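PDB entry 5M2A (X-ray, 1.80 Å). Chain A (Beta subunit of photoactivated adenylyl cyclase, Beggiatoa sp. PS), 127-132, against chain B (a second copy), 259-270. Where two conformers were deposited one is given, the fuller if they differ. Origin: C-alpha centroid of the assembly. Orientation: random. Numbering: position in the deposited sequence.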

# COMPACT_ATOMS: atom_id res chain seq x y z
N GLU A 127 1.81 0.88 -9.17
CA GLU A 127 2.85 -0.12 -8.89
C GLU A 127 3.75 0.30 -7.75
O GLU A 127 4.21 -0.55 -6.97
N LYS A 128 4.05 1.59 -7.64
CA LYS A 128 4.96 2.03 -6.60
C LYS A 128 4.38 1.86 -5.20
O LYS A 128 5.14 1.71 -4.24
N TYR A 129 3.05 1.89 -5.06
CA TYR A 129 2.44 1.75 -3.74
C TYR A 129 2.22 0.30 -3.34
O TYR A 129 1.77 0.05 -2.22
N MET A 130 2.50 -0.65 -4.21
CA MET A 130 2.20 -2.04 -3.87
C MET A 130 3.25 -2.60 -2.91
O MET A 130 4.42 -2.23 -2.97
N PRO A 131 2.84 -3.49 -2.01
CA PRO A 131 3.84 -4.30 -1.29
C PRO A 131 4.62 -5.12 -2.30
O PRO A 131 4.08 -5.53 -3.33
N ALA A 132 5.90 -5.37 -2.02
CA ALA A 132 6.74 -6.06 -3.00
C ALA A 132 6.20 -7.44 -3.33
O ALA A 132 6.33 -7.93 -4.46
N GLY B 259 0.85 12.42 4.23
CA GLY B 259 1.16 12.52 2.81
C GLY B 259 1.77 11.26 2.25
O GLY B 259 1.83 10.20 2.89
N ASN B 260 2.23 11.41 1.00
CA ASN B 260 2.83 10.33 0.22
C ASN B 260 4.33 10.39 0.37
O ASN B 260 4.95 11.42 0.05
N MET B 261 4.93 9.31 0.84
CA MET B 261 6.36 9.34 1.08
C MET B 261 7.02 8.06 0.57
O MET B 261 6.37 7.04 0.34
N GLY B 262 8.33 8.16 0.37
CA GLY B 262 9.10 7.09 -0.20
C GLY B 262 9.97 7.53 -1.35
O GLY B 262 10.51 8.64 -1.36
N SER B 263 10.11 6.66 -2.34
CA SER B 263 10.98 6.87 -3.48
C SER B 263 10.34 6.22 -4.70
O SER B 263 9.26 5.62 -4.62
N SER B 264 11.01 6.33 -5.85
CA SER B 264 10.46 5.71 -7.05
C SER B 264 10.38 4.19 -6.92
O SER B 264 9.59 3.57 -7.63
N LEU B 265 11.17 3.59 -6.03
CA LEU B 265 11.10 2.14 -5.83
C LEU B 265 9.92 1.73 -4.97
O LEU B 265 9.42 0.61 -5.12
N LYS B 266 9.47 2.58 -4.05
CA LYS B 266 8.38 2.19 -3.18
C LYS B 266 7.81 3.43 -2.51
O LYS B 266 8.56 4.19 -1.89
N MET B 267 6.50 3.62 -2.64
CA MET B 267 5.75 4.72 -2.07
C MET B 267 4.75 4.18 -1.06
O MET B 267 4.33 3.02 -1.12
N ASP B 268 4.36 5.03 -0.12
CA ASP B 268 3.26 4.69 0.76
C ASP B 268 2.62 5.98 1.24
O ASP B 268 3.17 7.06 1.06
N HIS B 269 1.44 5.85 1.82
CA HIS B 269 0.80 6.96 2.50
C HIS B 269 0.98 6.76 4.00
O HIS B 269 0.72 5.67 4.51
N THR B 270 1.43 7.81 4.69
CA THR B 270 1.78 7.67 6.09
C THR B 270 1.40 8.91 6.86
O THR B 270 1.18 9.99 6.31

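Where a weakly bonded helical segment and the loop after it meet a β-hairpin, backbone hydrogen bonds and side-chain packing often work together. The dimer contact in this photoactivated adenylyl cyclase is a compact example, burying 430 Å² between the two stretches.

A:Glu127 stays out of reach, and the contact begins at A:Lys128. Its carbonyl accepts a nearly linear hydrogen bond from the strand, with B:Met267 N 2.8 Å from A:Lys128 O, while B:Lys266 CA approaches the same oxygen at 3.4 Å. The side chain leaves sideways in an extended m, t, t course whose last torsion turns to m; this carries the ammonium to the hairpin turn, where A:Lys128 NZ donates to B:Ser264 O at 2.8 Å.

A:Tyr129 also departs sideways, chi1 m, but its end comes nearer the strand. B:Met267, pointing toward chain A with all three torsions m, lays its CB over one ring face, 3.6 Å from the centroid and only 8° off the normal, a CH-pi contact. At the ring edge, A:Tyr129 OH donates to B:Asn260 OD1 at 2.7 Å; B:Asn260, chi1 m, points toward chain A from the neighbouring strand. A water lies 2.7 Å from the carbonyl A:Tyr129 O and 2.9 Å from B:Asp268 OD1, within hydrogen-bonding reach of both and so linking the chains, although the B:Asp268 CB points away.

A:Met130 (m, m, m) and A:Pro131 direct their CB atoms away, so A:Met130 contributes chiefly its carbonyl. B:Lys266 starts away too, yet its t, p, t, t chain returns: B:Lys266 NZ makes a weak hydrogen bond to A:Met130 O at 3.1 Å and an ordinary hydrogen bond to B:Met267 O, 3.2 Å from NZ within its own chain. By A:Ala132 the contact has ended.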

# COMPACT_ATOMS: atom_id res chain seq x y z
CB GLU A 127 3.72 -0.36 -10.12
CG GLU A 127 3.06 -1.19 -11.20
CD GLU A 127 3.83 -1.10 -12.49
OE1 GLU A 127 3.23 -0.76 -13.54
OE2 GLU A 127 5.06 -1.34 -12.46
CB LYS A 128 5.34 3.49 -6.82
CG LYS A 128 5.95 3.78 -8.18
CD LYS A 128 6.44 5.22 -8.25
CE LYS A 128 7.07 5.52 -9.59
NZ LYS A 128 8.16 4.56 -9.88
CB TYR A 129 1.11 2.50 -3.69
CG TYR A 129 1.26 4.00 -3.73
CD1 TYR A 129 1.47 4.67 -4.93
CD2 TYR A 129 1.21 4.76 -2.55
CE1 TYR A 129 1.62 6.04 -4.97
CE2 TYR A 129 1.37 6.13 -2.58
CZ TYR A 129 1.56 6.77 -3.80
OH TYR A 129 1.71 8.14 -3.83
CB MET A 130 2.16 -2.89 -5.13
CG MET A 130 1.15 -2.40 -6.16
SD MET A 130 -0.50 -2.28 -5.46
CE MET A 130 -0.88 -3.94 -5.28
CB PRO A 131 3.00 -5.18 -0.36
CG PRO A 131 1.63 -4.53 -0.32
CD PRO A 131 1.46 -3.84 -1.64
CB ALA A 132 8.18 -6.15 -2.49
CB ASN B 260 2.45 10.49 -1.24
CG ASN B 260 0.97 10.41 -1.46
OD1 ASN B 260 0.43 9.35 -1.72
ND2 ASN B 260 0.29 11.55 -1.33
CB MET B 261 6.65 9.59 2.57
CG MET B 261 6.10 10.94 3.04
SD MET B 261 6.66 11.44 4.66
CE MET B 261 6.58 9.85 5.44
CB SER B 263 12.37 6.27 -3.23
OG SER B 263 12.27 4.85 -3.13
CB SER B 264 11.28 6.10 -8.28
OG SER B 264 12.65 5.82 -8.09
CB LEU B 265 12.40 1.62 -5.21
CG LEU B 265 13.47 1.05 -6.13
CD1 LEU B 265 14.05 2.13 -7.02
CD2 LEU B 265 14.56 0.36 -5.32
CB LYS B 266 8.85 1.18 -2.13
CG LYS B 266 7.89 0.96 -1.00
CD LYS B 266 6.70 0.18 -1.42
CE LYS B 266 5.78 0.01 -0.22
NZ LYS B 266 4.37 -0.10 -0.65
CB MET B 267 4.99 5.50 -3.16
CG MET B 267 5.89 6.26 -4.12
SD MET B 267 6.77 7.63 -3.34
CE MET B 267 5.44 8.70 -2.82
CB ASP B 268 3.73 3.84 1.95
CG ASP B 268 2.65 2.89 2.46
OD1 ASP B 268 1.44 3.11 2.17
OD2 ASP B 268 3.02 1.91 3.15
CB HIS B 269 -0.69 7.03 2.17
CG HIS B 269 -1.38 8.15 2.88
ND1 HIS B 269 -2.14 7.95 4.01
CD2 HIS B 269 -1.38 9.48 2.66
CE1 HIS B 269 -2.60 9.11 4.44
NE2 HIS B 269 -2.15 10.06 3.64
CB THR B 270 3.28 7.41 6.31
OG1 THR B 270 4.04 8.36 5.57
CG2 THR B 270 3.67 6.00 5.90
O HOH W 1 0.66 1.44 -0.13